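Local coordinates for protein aromatic amino acid beta-eliminating lyase/threonine aldolase (Exiguobacterium sibiricum, PDB 3LWS) that is a pyridoxal-phosphate enzyme of the fold type I (aspartate aminotransferase-like) superfamily, its cofactor bound to a lysine as an imine, at residues D64-P69 and T225-K230; V91-L96 and I113-V118; C97-H102 and C138-L143. All blocks are in the same frame, centred on the assembly; numbering follows the deposited sequence.

Contact 1: residues D64-P69 and T225-K230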
ATOM      1  N   ASP A  64       4.530 -19.105  -9.498  1.00 23.01           N
ATOM      2  CA  ASP A  64       3.595 -18.382  -8.640  1.00 22.44           C
ATOM      3  C   ASP A  64       3.872 -16.865  -8.846  1.00 22.02           C
ATOM      4  O   ASP A  64       4.875 -16.504  -9.463  1.00 19.62           O
ATOM      5  CB  ASP A  64       3.815 -18.858  -7.201  1.00 22.28           C
ATOM      6  CG  ASP A  64       2.708 -18.432  -6.228  1.00 23.48           C
ATOM      7  OD1 ASP A  64       1.639 -17.959  -6.640  1.00 23.46           O
ATOM      8  OD2 ASP A  64       2.927 -18.604  -5.005  1.00 26.65           O
ATOM      9  N   ALA A  65       2.958 -16.006  -8.402  1.00 20.83           N
ATOM     10  CA  ALA A  65       3.159 -14.553  -8.460  1.00 18.58           C
ATOM     11  C   ALA A  65       2.474 -13.928  -7.269  1.00 19.79           C
ATOM     12  O   ALA A  65       1.480 -14.470  -6.770  1.00 22.86           O
ATOM     13  CB  ALA A  65       2.634 -13.964  -9.781  1.00 17.32           C
ATOM     14  N   VAL A  66       3.012 -12.801  -6.791  1.00 19.39           N
ATOM     15  CA  VAL A  66       2.524 -12.160  -5.565  1.00 17.22           C
ATOM     16  C   VAL A  66       2.217 -10.697  -5.909  1.00 18.59           C
ATOM     17  O   VAL A  66       3.077  -9.975  -6.469  1.00 16.79           O
ATOM     18  CB  VAL A  66       3.569 -12.208  -4.423  1.00 17.68           C
ATOM     19  CG1 VAL A  66       2.986 -11.650  -3.066  1.00 17.64           C
ATOM     20  CG2 VAL A  66       4.106 -13.623  -4.216  1.00 15.85           C
ATOM     21  N   PHE A  67       0.997 -10.270  -5.591  1.00 17.23           N
ATOM     22  CA  PHE A  67       0.619  -8.893  -5.825  1.00 17.27           C
ATOM     23  C   PHE A  67       1.170  -8.020  -4.702  1.00 17.00           C
ATOM     24  O   PHE A  67       0.874  -8.256  -3.549  1.00 19.61           O
ATOM     25  CB  PHE A  67      -0.911  -8.711  -5.881  1.00 18.50           C
ATOM     26  CG  PHE A  67      -1.325  -7.342  -6.389  1.00 19.09           C
ATOM     27  CD1 PHE A  67      -1.443  -7.107  -7.750  1.00 19.78           C
ATOM     28  CD2 PHE A  67      -1.566  -6.310  -5.520  1.00 19.68           C
ATOM     29  CE1 PHE A  67      -1.785  -5.838  -8.235  1.00 22.41           C
ATOM     30  CE2 PHE A  67      -1.931  -5.055  -5.987  1.00 19.94           C
ATOM     31  CZ  PHE A  67      -2.051  -4.822  -7.338  1.00 22.21           C
ATOM     32  N   PHE A  68       1.936  -6.993  -5.054  1.00 17.10           N
ATOM     33  CA  PHE A  68       2.450  -6.032  -4.076  1.00 16.20           C
ATOM     34  C   PHE A  68       1.873  -4.626  -4.336  1.00 17.46           C
ATOM     35  O   PHE A  68       1.580  -4.284  -5.474  1.00 18.83           O
ATOM     36  CB  PHE A  68       3.970  -5.954  -4.181  1.00 16.42           C
ATOM     37  CG  PHE A  68       4.696  -7.009  -3.400  1.00 15.56           C
ATOM     38  CD1 PHE A  68       4.880  -8.280  -3.925  1.00 18.16           C
ATOM     39  CD2 PHE A  68       5.268  -6.711  -2.177  1.00 18.13           C
ATOM     40  CE1 PHE A  68       5.607  -9.280  -3.172  1.00 17.99           C
ATOM     41  CE2 PHE A  68       6.010  -7.688  -1.453  1.00 14.73           C
ATOM     42  CZ  PHE A  68       6.161  -8.970  -1.953  1.00 18.38           C
ATOM     43  N   PRO A  69       1.711  -3.808  -3.282  1.00 19.14           N
ATOM     44  CA  PRO A  69       1.337  -2.390  -3.446  1.00 18.60           C
ATOM     45  C   PRO A  69       2.321  -1.550  -4.250  1.00 18.49           C
ATOM     46  O   PRO A  69       1.903  -0.599  -4.950  1.00 18.51           O
ATOM     47  CB  PRO A  69       1.287  -1.865  -2.009  1.00 19.14           C
ATOM     48  CG  PRO A  69       1.885  -2.894  -1.180  1.00 20.33           C
ATOM     49  CD  PRO A  69       1.739  -4.189  -1.864  1.00 17.44           C
ATOM     50  N   THR A 225       7.902 -17.032   0.691  1.00 20.32           N
ATOM     51  CA  THR A 225       8.684 -16.145   1.519  1.00 20.71           C
ATOM     52  C   THR A 225       8.369 -14.689   1.271  1.00 19.01           C
ATOM     53  O   THR A 225       8.317 -13.905   2.229  1.00 17.73           O
ATOM     54  CB  THR A 225      10.181 -16.369   1.307  1.00 20.90           C
ATOM     55  OG1 THR A 225      10.408 -17.767   1.431  1.00 22.89           O
ATOM     56  CG2 THR A 225      11.002 -15.600   2.338  1.00 18.82           C
ATOM     57  N   ALA A 226       8.140 -14.352  -0.003  1.00 18.23           N
ATOM     58  CA  ALA A 226       7.785 -13.002  -0.426  1.00 17.45           C
ATOM     59  C   ALA A 226       6.482 -12.527   0.272  1.00 17.91           C
ATOM     60  O   ALA A 226       6.365 -11.364   0.635  1.00 17.61           O
ATOM     61  CB  ALA A 226       7.655 -12.942  -1.971  1.00 15.73           C
ATOM     62  N   ARG A 227       5.527 -13.454   0.453  1.00 18.89           N
ATOM     63  CA  ARG A 227       4.289 -13.181   1.160  1.00 19.43           C
ATOM     64  C   ARG A 227       4.523 -12.912   2.633  1.00 19.23           C
ATOM     65  O   ARG A 227       3.826 -12.099   3.199  1.00 17.60           O
ATOM     66  CB  ARG A 227       3.257 -14.296   0.973  1.00 20.26           C
ATOM     67  CG  ARG A 227       2.640 -14.291  -0.434  1.00 20.21           C
ATOM     68  CD  ARG A 227       1.447 -15.225  -0.533  1.00 21.30           C
ATOM     69  NE  ARG A 227       1.038 -15.293  -1.924  1.00 21.77           N
ATOM     70  CZ  ARG A 227       1.487 -16.153  -2.820  1.00 20.60           C
ATOM     71  NH1 ARG A 227       2.308 -17.141  -2.470  1.00 23.34           N
ATOM     72  NH2 ARG A 227       1.048 -16.071  -4.076  1.00 23.93           N
ATOM     73  N   ILE A 228       5.523 -13.544   3.248  1.00 18.40           N
ATOM     74  CA  ILE A 228       5.812 -13.241   4.649  1.00 17.99           C
ATOM     75  C   ILE A 228       6.469 -11.853   4.821  1.00 16.86           C
ATOM     76  O   ILE A 228       6.089 -11.083   5.708  1.00 17.84           O
ATOM     77  CB  ILE A 228       6.595 -14.365   5.325  1.00 19.30           C
ATOM     78  CG1 ILE A 228       5.682 -15.555   5.591  1.00 21.60           C
ATOM     79  CG2 ILE A 228       7.179 -13.900   6.634  1.00 15.70           C
ATOM     80  CD1 ILE A 228       6.309 -16.823   5.259  1.00 25.11           C
ATOM     81  N   TRP A 229       7.413 -11.521   3.950  1.00 19.01           N
ATOM     82  CA  TRP A 229       7.995 -10.192   3.917  1.00 18.20           C
ATOM     83  C   TRP A 229       6.919  -9.182   3.571  1.00 17.06           C
ATOM     84  O   TRP A 229       6.912  -8.102   4.163  1.00 17.45           O
ATOM     85  CB  TRP A 229       9.163 -10.088   2.933  1.00 17.05           C
ATOM     86  CG  TRP A 229      10.453 -10.739   3.415  1.00 18.54           C
ATOM     87  CD1 TRP A 229      11.022 -11.885   2.934  1.00 19.83           C
ATOM     88  CD2 TRP A 229      11.297 -10.286   4.472  1.00 18.24           C
ATOM     89  NE1 TRP A 229      12.197 -12.142   3.598  1.00 19.33           N
ATOM     90  CE2 TRP A 229      12.379 -11.176   4.554  1.00 17.68           C
ATOM     91  CE3 TRP A 229      11.251  -9.192   5.351  1.00 17.54           C
ATOM     92  CZ2 TRP A 229      13.395 -11.032   5.509  1.00 19.67           C
ATOM     93  CZ3 TRP A 229      12.267  -9.035   6.280  1.00 20.37           C
ATOM     94  CH2 TRP A 229      13.333  -9.943   6.339  1.00 19.67           C
ATOM     95  N   LYS A 230       6.004  -9.503   2.650  1.00 17.38           N
ATOM     96  CA  LYS A 230       4.900  -8.546   2.373  1.00 15.61           C
ATOM     97  C   LYS A 230       4.111  -8.139   3.650  1.00 16.46           C
ATOM     98  O   LYS A 230       3.764  -6.962   3.868  1.00 15.86           O
ATOM     99  CB  LYS A 230       3.936  -9.092   1.308  1.00 16.98           C
ATOM    100  CG  LYS A 230       2.871  -8.025   0.924  1.00 16.34           C
ATOM    101  CD  LYS A 230       2.064  -8.368  -0.320  1.00 15.81           C
ATOM    102  CE  LYS A 230       1.121  -9.531  -0.115  1.00 16.21           C
ATOM    103  NZ  LYS A 230       0.241  -9.741  -1.293  1.00 14.54           N
TER

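Contact 2: residues V91-L96 and I113-V118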
ATOM      1  N   VAL A  91      24.537  -7.375  -3.775  1.00 19.06           N
ATOM      2  CA  VAL A  91      23.771  -7.437  -5.020  1.00 18.73           C
ATOM      3  C   VAL A  91      24.410  -6.457  -6.013  1.00 19.70           C
ATOM      4  O   VAL A  91      25.113  -5.528  -5.610  1.00 19.65           O
ATOM      5  CB  VAL A  91      22.275  -7.128  -4.780  1.00 19.67           C
ATOM      6  CG1 VAL A  91      21.675  -8.104  -3.739  1.00 16.02           C
ATOM      7  CG2 VAL A  91      22.080  -5.684  -4.366  1.00 18.38           C
ATOM      8  N   ALA A  92      24.220  -6.692  -7.294  1.00 17.12           N
ATOM      9  CA  ALA A  92      24.725  -5.798  -8.294  1.00 19.46           C
ATOM     10  C   ALA A  92      23.634  -5.346  -9.289  1.00 21.41           C
ATOM     11  O   ALA A  92      22.689  -6.091  -9.642  1.00 22.24           O
ATOM     12  CB  ALA A  92      25.929  -6.427  -9.017  1.00 18.59           C
ATOM     13  N   TYR A  93      23.776  -4.109  -9.732  1.00 21.31           N
ATOM     14  CA  TYR A  93      22.884  -3.519 -10.711  1.00 19.49           C
ATOM     15  C   TYR A  93      23.483  -2.233 -11.297  1.00 19.29           C
ATOM     16  O   TYR A  93      24.583  -1.821 -10.911  1.00 19.60           O
ATOM     17  CB  TYR A  93      21.482  -3.263 -10.107  1.00 20.77           C
ATOM     18  CG  TYR A  93      21.399  -2.562  -8.758  1.00 18.06           C
ATOM     19  CD1 TYR A  93      22.053  -1.378  -8.528  1.00 19.13           C
ATOM     20  CD2 TYR A  93      20.597  -3.069  -7.741  1.00 21.90           C
ATOM     21  CE1 TYR A  93      21.963  -0.712  -7.292  1.00 19.96           C
ATOM     22  CE2 TYR A  93      20.466  -2.377  -6.512  1.00 23.16           C
ATOM     23  CZ  TYR A  93      21.181  -1.203  -6.319  1.00 20.40           C
ATOM     24  OH  TYR A  93      21.109  -0.505  -5.156  1.00 20.58           O
ATOM     25  N   HIS A  94      22.782  -1.650 -12.270  1.00 19.37           N
ATOM     26  CA  HIS A  94      23.177  -0.364 -12.895  1.00 17.98           C
ATOM     27  C   HIS A  94      23.244   0.773 -11.836  1.00 20.03           C
ATOM     28  O   HIS A  94      22.427   0.790 -10.922  1.00 18.03           O
ATOM     29  CB  HIS A  94      22.152  -0.018 -14.006  1.00 19.32           C
ATOM     30  CG  HIS A  94      22.581   1.099 -14.913  1.00 18.51           C
ATOM     31  ND1 HIS A  94      22.339   2.434 -14.637  1.00 15.84           N
ATOM     32  CD2 HIS A  94      23.265   1.071 -16.081  1.00 18.73           C
ATOM     33  CE1 HIS A  94      22.867   3.174 -15.597  1.00 22.64           C
ATOM     34  NE2 HIS A  94      23.421   2.372 -16.492  1.00 17.58           N
ATOM     35  N   PRO A  95      24.181   1.753 -11.985  1.00 20.09           N
ATOM     36  CA  PRO A  95      24.247   2.854 -10.981  1.00 21.58           C
ATOM     37  C   PRO A  95      22.960   3.696 -10.826  1.00 19.68           C
ATOM     38  O   PRO A  95      22.738   4.285  -9.786  1.00 18.74           O
ATOM     39  CB  PRO A  95      25.395   3.743 -11.475  1.00 22.81           C
ATOM     40  CG  PRO A  95      26.117   2.978 -12.552  1.00 21.45           C
ATOM     41  CD  PRO A  95      25.285   1.808 -12.966  1.00 21.10           C
ATOM     42  N   LEU A  96      22.125   3.738 -11.847  1.00 19.54           N
ATOM     43  CA  LEU A  96      20.854   4.463 -11.783  1.00 17.78           C
ATOM     44  C   LEU A  96      19.654   3.541 -11.537  1.00 19.82           C
ATOM     45  O   LEU A  96      18.514   3.889 -11.852  1.00 20.58           O
ATOM     46  CB  LEU A  96      20.636   5.310 -13.051  1.00 19.11           C
ATOM     47  CG  LEU A  96      21.772   6.267 -13.396  1.00 18.29           C
ATOM     48  CD1 LEU A  96      21.384   7.258 -14.554  1.00 20.69           C
ATOM     49  CD2 LEU A  96      22.235   6.989 -12.143  1.00 16.26           C
ATOM     50  N   ILE A 113      22.381  -5.205   3.295  1.00 21.76           N
ATOM     51  CA  ILE A 113      22.735  -5.525   1.931  1.00 20.37           C
ATOM     52  C   ILE A 113      23.547  -4.387   1.274  1.00 21.82           C
ATOM     53  O   ILE A 113      23.269  -3.177   1.461  1.00 22.41           O
ATOM     54  CB  ILE A 113      21.502  -5.939   1.090  1.00 20.53           C
ATOM     55  CG1 ILE A 113      20.895  -7.249   1.618  1.00 22.11           C
ATOM     56  CG2 ILE A 113      21.897  -6.093  -0.381  1.00 20.57           C
ATOM     57  CD1 ILE A 113      19.618  -7.664   0.974  1.00 18.91           C
ATOM     58  N   GLU A 114      24.594  -4.795   0.560  1.00 20.71           N
ATOM     59  CA  GLU A 114      25.494  -3.848  -0.113  1.00 21.99           C
ATOM     60  C   GLU A 114      25.328  -4.021  -1.604  1.00 20.12           C
ATOM     61  O   GLU A 114      24.942  -5.077  -2.060  1.00 17.18           O
ATOM     62  CB  GLU A 114      26.951  -4.096   0.312  1.00 23.23           C
ATOM     63  CG  GLU A 114      27.146  -3.803   1.800  1.00 28.15           C
ATOM     64  CD  GLU A 114      28.587  -3.987   2.304  1.00 36.56           C
ATOM     65  OE1 GLU A 114      29.418  -4.662   1.632  1.00 36.45           O
ATOM     66  OE2 GLU A 114      28.878  -3.427   3.395  1.00 44.11           O
ATOM     67  N   THR A 115      25.608  -2.955  -2.347  1.00 19.50           N
ATOM     68  CA  THR A 115      25.386  -2.947  -3.773  1.00 20.71           C
ATOM     69  C   THR A 115      26.670  -2.585  -4.533  1.00 20.71           C
ATOM     70  O   THR A 115      27.389  -1.673  -4.130  1.00 24.54           O
ATOM     71  CB  THR A 115      24.200  -1.998  -4.115  1.00 19.81           C
ATOM     72  OG1 THR A 115      24.569  -0.641  -3.879  1.00 24.50           O
ATOM     73  CG2 THR A 115      22.998  -2.282  -3.223  1.00 21.63           C
ATOM     74  N   ILE A 116      26.980  -3.346  -5.570  1.00 20.98           N
ATOM     75  CA  ILE A 116      28.047  -3.014  -6.516  1.00 20.84           C
ATOM     76  C   ILE A 116      27.360  -2.407  -7.704  1.00 21.61           C
ATOM     77  O   ILE A 116      26.454  -3.039  -8.266  1.00 22.67           O
ATOM     78  CB  ILE A 116      28.819  -4.253  -6.999  1.00 18.51           C
ATOM     79  CG1 ILE A 116      29.602  -4.889  -5.843  1.00 22.37           C
ATOM     80  CG2 ILE A 116      29.739  -3.903  -8.209  1.00 21.65           C
ATOM     81  CD1 ILE A 116      30.152  -6.263  -6.161  1.00 21.21           C
ATOM     82  N   LEU A 117      27.767  -1.197  -8.091  1.00 21.01           N
ATOM     83  CA  LEU A 117      27.151  -0.511  -9.222  1.00 20.99           C
ATOM     84  C   LEU A 117      27.932  -0.902 -10.469  1.00 22.27           C
ATOM     85  O   LEU A 117      29.127  -0.754 -10.504  1.00 22.63           O
ATOM     86  CB  LEU A 117      27.107   0.997  -8.982  1.00 20.79           C
ATOM     87  CG  LEU A 117      26.474   1.427  -7.636  1.00 21.05           C
ATOM     88  CD1 LEU A 117      26.466   3.004  -7.471  1.00 16.99           C
ATOM     89  CD2 LEU A 117      25.084   0.865  -7.451  1.00 19.55           C
ATOM     90  N   VAL A 118      27.258  -1.476 -11.462  1.00 22.66           N
ATOM     91  CA  VAL A 118      27.955  -2.136 -12.558  1.00 23.91           C
ATOM     92  C   VAL A 118      28.004  -1.195 -13.755  1.00 26.31           C
ATOM     93  O   VAL A 118      26.974  -0.736 -14.212  1.00 28.26           O
ATOM     94  CB  VAL A 118      27.260  -3.449 -12.997  1.00 25.22           C
ATOM     95  CG1 VAL A 118      28.218  -4.288 -13.811  1.00 24.54           C
ATOM     96  CG2 VAL A 118      26.751  -4.227 -11.814  1.00 23.85           C
TER

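Contact 3: residues C97-H102 and C138-L143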
ATOM      1  N   CYS A  97      19.903   2.389 -10.914  1.00 19.55           N
ATOM      2  CA  CYS A  97      18.847   1.462 -10.575  1.00 18.72           C
ATOM      3  C   CYS A  97      17.866   2.158  -9.623  1.00 18.69           C
ATOM      4  O   CYS A  97      18.263   2.940  -8.760  1.00 18.56           O
ATOM      5  CB  CYS A  97      19.435   0.216  -9.928  1.00 17.98           C
ATOM      6  SG  CYS A  97      18.232  -0.969  -9.246  1.00 18.31           S
ATOM      7  N   HIS A  98      16.585   1.880  -9.799  1.00 17.66           N
ATOM      8  CA  HIS A  98      15.538   2.491  -8.949  1.00 17.98           C
ATOM      9  C   HIS A  98      15.832   2.353  -7.463  1.00 17.64           C
ATOM     10  O   HIS A  98      15.636   3.313  -6.679  1.00 16.20           O
ATOM     11  CB  HIS A  98      14.169   1.879  -9.283  1.00 16.63           C
ATOM     12  CG  HIS A  98      12.993   2.718  -8.866  1.00 19.80           C
ATOM     13  ND1 HIS A  98      12.440   2.659  -7.605  1.00 18.48           N
ATOM     14  CD2 HIS A  98      12.266   3.627  -9.553  1.00 19.72           C
ATOM     15  CE1 HIS A  98      11.429   3.506  -7.532  1.00 19.07           C
ATOM     16  NE2 HIS A  98      11.283   4.080  -8.712  1.00 18.87           N
ATOM     17  N   LEU A  99      16.316   1.168  -7.073  1.00 17.74           N
ATOM     18  CA  LEU A  99      16.624   0.895  -5.662  1.00 18.05           C
ATOM     19  C   LEU A  99      17.767   1.778  -5.115  1.00 18.07           C
ATOM     20  O   LEU A  99      17.818   2.039  -3.939  1.00 19.00           O
ATOM     21  CB  LEU A  99      16.972  -0.591  -5.421  1.00 18.80           C
ATOM     22  CG  LEU A  99      15.804  -1.569  -5.650  1.00 22.31           C
ATOM     23  CD1 LEU A  99      15.842  -2.126  -7.050  1.00 23.18           C
ATOM     24  CD2 LEU A  99      15.763  -2.721  -4.657  1.00 20.96           C
ATOM     25  N   GLU A 100      18.656   2.207  -5.993  1.00 17.84           N
ATOM     26  CA  GLU A 100      19.815   3.008  -5.654  1.00 18.45           C
ATOM     27  C   GLU A 100      19.488   4.480  -5.524  1.00 19.37           C
ATOM     28  O   GLU A 100      20.007   5.156  -4.620  1.00 19.35           O
ATOM     29  CB  GLU A 100      20.897   2.850  -6.738  1.00 17.52           C
ATOM     30  CG  GLU A 100      22.261   3.441  -6.333  1.00 22.44           C
ATOM     31  CD  GLU A 100      22.927   2.668  -5.209  1.00 25.07           C
ATOM     32  OE1 GLU A 100      22.402   1.599  -4.784  1.00 28.37           O
ATOM     33  OE2 GLU A 100      24.003   3.118  -4.769  1.00 30.08           O
ATOM     34  N   ILE A 101      18.636   4.981  -6.423  1.00 21.21           N
ATOM     35  CA  ILE A 101      18.405   6.441  -6.511  1.00 20.62           C
ATOM     36  C   ILE A 101      16.976   6.924  -6.218  1.00 19.93           C
ATOM     37  O   ILE A 101      16.772   8.096  -6.019  1.00 19.95           O
ATOM     38  CB  ILE A 101      18.844   7.000  -7.886  1.00 21.15           C
ATOM     39  CG1 ILE A 101      17.963   6.406  -9.007  1.00 20.20           C
ATOM     40  CG2 ILE A 101      20.367   6.723  -8.121  1.00 19.49           C
ATOM     41  CD1 ILE A 101      18.273   6.858 -10.433  1.00 15.29           C
ATOM     42  N   HIS A 102      15.982   6.061  -6.172  1.00 18.09           N
ATOM     43  CA  HIS A 102      14.619   6.584  -6.047  1.00 19.37           C
ATOM     44  C   HIS A 102      13.852   6.031  -4.814  1.00 18.96           C
ATOM     45  O   HIS A 102      12.658   6.245  -4.707  1.00 20.17           O
ATOM     46  CB  HIS A 102      13.841   6.302  -7.333  1.00 17.69           C
ATOM     47  CG  HIS A 102      14.266   7.116  -8.510  1.00 21.28           C
ATOM     48  ND1 HIS A 102      14.201   8.491  -8.519  1.00 21.53           N
ATOM     49  CD2 HIS A 102      14.717   6.752  -9.733  1.00 19.49           C
ATOM     50  CE1 HIS A 102      14.604   8.942  -9.693  1.00 24.37           C
ATOM     51  NE2 HIS A 102      14.928   7.910 -10.447  1.00 23.20           N
ATOM     52  N   CYS A 138      22.693 -11.634  -6.191  1.00 22.11           N
ATOM     53  CA  CYS A 138      21.746 -11.290  -7.255  1.00 20.90           C
ATOM     54  C   CYS A 138      22.247 -10.201  -8.195  1.00 19.54           C
ATOM     55  O   CYS A 138      22.787  -9.209  -7.712  1.00 19.42           O
ATOM     56  CB  CYS A 138      20.469 -10.799  -6.632  1.00 21.31           C
ATOM     57  SG  CYS A 138      19.142 -10.578  -7.832  1.00 22.43           S
ATOM     58  N   LEU A 139      22.125 -10.422  -9.509  1.00 18.10           N
ATOM     59  CA  LEU A 139      22.243  -9.354 -10.515  1.00 17.74           C
ATOM     60  C   LEU A 139      20.796  -8.941 -10.884  1.00 18.92           C
ATOM     61  O   LEU A 139      19.965  -9.809 -11.172  1.00 20.64           O
ATOM     62  CB  LEU A 139      22.979  -9.829 -11.746  1.00 18.28           C
ATOM     63  CG  LEU A 139      23.063  -8.929 -12.990  1.00 17.80           C
ATOM     64  CD1 LEU A 139      23.776  -7.618 -12.673  1.00 18.35           C
ATOM     65  CD2 LEU A 139      23.760  -9.651 -14.099  1.00 14.17           C
ATOM     66  N   LEU A 140      20.501  -7.638 -10.812  1.00 20.67           N
ATOM     67  CA  LEU A 140      19.236  -7.037 -11.231  1.00 19.08           C
ATOM     68  C   LEU A 140      19.474  -6.342 -12.581  1.00 17.99           C
ATOM     69  O   LEU A 140      20.392  -5.536 -12.717  1.00 19.31           O
ATOM     70  CB  LEU A 140      18.703  -6.021 -10.168  1.00 19.25           C
ATOM     71  CG  LEU A 140      17.417  -5.221 -10.483  1.00 18.41           C
ATOM     72  CD1 LEU A 140      16.614  -4.852  -9.236  1.00 16.80           C
ATOM     73  CD2 LEU A 140      17.664  -3.908 -11.329  1.00 15.62           C
ATOM     74  N   LEU A 141      18.681  -6.709 -13.585  1.00 17.73           N
ATOM     75  CA  LEU A 141      18.626  -5.986 -14.835  1.00 18.04           C
ATOM     76  C   LEU A 141      17.280  -5.283 -14.909  1.00 18.88           C
ATOM     77  O   LEU A 141      16.292  -5.807 -14.421  1.00 20.50           O
ATOM     78  CB  LEU A 141      18.747  -6.923 -16.012  1.00 18.03           C
ATOM     79  CG  LEU A 141      20.067  -7.671 -16.143  1.00 20.91           C
ATOM     80  CD1 LEU A 141      19.954  -8.698 -17.252  1.00 16.39           C
ATOM     81  CD2 LEU A 141      21.200  -6.668 -16.384  1.00 18.20           C
ATOM     82  N   GLU A 142      17.273  -4.105 -15.533  1.00 19.22           N
ATOM     83  CA  GLU A 142      16.073  -3.297 -15.809  1.00 18.72           C
ATOM     84  C   GLU A 142      15.895  -3.127 -17.328  1.00 18.40           C
ATOM     85  O   GLU A 142      16.745  -2.540 -18.001  1.00 19.86           O
ATOM     86  CB  GLU A 142      16.252  -1.921 -15.159  1.00 17.99           C
ATOM     87  CG  GLU A 142      15.082  -0.982 -15.232  1.00 19.00           C
ATOM     88  CD  GLU A 142      15.462   0.470 -14.886  1.00 22.62           C
ATOM     89  OE1 GLU A 142      16.175   0.689 -13.872  1.00 21.92           O
ATOM     90  OE2 GLU A 142      14.989   1.395 -15.610  1.00 23.71           O
ATOM     91  N   LEU A 143      14.821  -3.667 -17.876  1.00 18.16           N
ATOM     92  CA  LEU A 143      14.596  -3.642 -19.311  1.00 18.43           C
ATOM     93  C   LEU A 143      13.421  -2.717 -19.676  1.00 19.93           C
ATOM     94  O   LEU A 143      12.254  -3.032 -19.335  1.00 19.79           O
ATOM     95  CB  LEU A 143      14.336  -5.072 -19.822  1.00 19.29           C
ATOM     96  CG  LEU A 143      15.438  -6.105 -19.594  1.00 18.70           C
ATOM     97  CD1 LEU A 143      14.897  -7.485 -19.899  1.00 16.77           C
ATOM     98  CD2 LEU A 143      16.653  -5.796 -20.436  1.00 20.29           C
TER
HETATM   99  O   HOH W   1      15.954  -0.426 -11.244  1.00 19.34           O

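Contact 1: residues D64-P69 and T225-K230
Asp-64 and Arg-227 meet tip to tip where helix 220-232 packs along strand 64-68, the outermost strand at one end of the seven-stranded mixed sheet of the fold type I large domain. The short segment axes run almost the same way, 12° apart. The charged part is an end-on salt bridge in which Arg-227 NH1 donates to Asp-64 OD2 (3.0 Å) and Arg-227 NH2 to Asp-64 OD1 (3.2 Å). Both oxygens lie in the guanidinium plane and are met on their syn sides, although the carboxylate plane is turned 33° from it. Arginine suits the place because its NH2 also pairs with Glu-53, so one group serves two acids. In the van der Waals packing, Val-66 uses both branches: CG2 sits over the centre of a guanidinium face, while Val-66 CG1 touches Arg-227 CG at 3.7 Å. Ala-226, with its lone methyl, allows the helix to come close to Val-66 and Phe-68. Lys-230 combines both kinds of interaction. Its CD stands over one face of the Phe-68 ring, a CH-pi contact 4.1 Å from the centroid. The chain then bends at chi3 (69°), and Lys-230 NZ donates to Phe-67 O at 2.8 Å, in the carbonyl plane.

Contact 2: residues V91-L96 and I113-V118
Tyr-93 lies beside Leu-117, both side chains pointing the same way, with Tyr-93 CE1 3.5 Å from Leu-117 CD2. Tyr-93 OH comes within 3.2 Å of Thr-115 CG2. The tyrosine has CG between its backbone N and carbonyl carbon (chi1 48°), a crowded position that leans the ring over the neighbouring strand. Val-91 CG2 meets Thr-115 CG2 at 3.7 Å on this face, and beta-branched residues suit it, filling space close to the backbone. Ala-92 is small enough on the other face for its CB to take Val-118 CG2 at 3.7 Å. Between these faces the strands pair in parallel, forming a beta-alpha-beta crossover with helices 98-101 and 106-110; strand 114-117 is outermost in the large-domain sheet within this chain. Val-91 N donates to Glu-114 O, Ile-116 N to Val-91 O and Tyr-93 N to Ile-116 O. Val-118 N donates to Tyr-93 O at 2.8 Å. Beyond the strand, Pro-95 CB rests on Leu-117 CB. Further out, Glu-100 OE1 hydrogen-bonds to both Tyr-93 OH and Thr-115 OG1, which fixes their relative positions. His-94 ND1 accepts from Leu-96 N at 3.1 Å, and NE2 bonds to Arg-123 O.

Contact 3: residues C97-H102 and C138-L143
Cys-97 O, on the residue whose sulphur touches Leu-140, takes two backbone donors, Glu-100 N at 2.9 Å and Ile-101 N at 3.1 Å. These bonds start the short helix 98-101, which lies against strand 138-142, an inner strand of the large-domain sheet of the fold type I enzymes, flanked by strands 90-93 and 171-176. Cys-97 is the N-cap of the helix: its SG accepts from Leu-99 N in a weak bond (3.6 Å, 148°). Cysteine suits the position because one polarisable atom can serve as a cap and also take apolar contact. SG stands anti to the backbone N (chi1 173°), which presents it to Leu-140 CD2 at 3.6 Å.

Leu-140 is the apolar centre of the contact. With its CG also anti to the backbone N (chi1 176°), its forked end offers one methyl to each neighbour: CD2 to the sulphur, and CD1 to Leu-99 CD1, also at 3.6 Å. Gln-75 of helix 71-86 touches both leucines, so that longer helix packs alongside the same cluster.

The polar link runs through one water. It accepts from His-98 N at 2.8 Å and donates to Glu-142 OE1 at 2.9 Å, joining the first turn of the helix to the strand. A glutamate is long enough to reach this water. The second carboxylate oxygen, OE2, bonds to Arg-146 N, so each carboxylate oxygen has a partner. The His-98 ring takes no part in this water link: its ND1 bonds to Glu-103 OE2, and one face of the imidazole is covered over its centre by His-102 CB, 3.6 Å above the ring plane.

From the N terminus, strand 64-68 comes first and waits longest for its partner: contact 1 closes only at helix 220-232, and the other two contacts nest inside its loop. Strand 90-93 opens contact 2, and helix 98-101 follows it directly to open contact 3. The chain then returns through 114-117 to close contact 2 before 138-142 closes contact 3, so these two loops cross. They also touch, because strands 90-93 and 138-142 are neighbours, with Leu-140 N 2.9 Å from Ala-92 O. Contact 1 lies at the other end of the same sheet, its centre about 23 Å from that of contact 2.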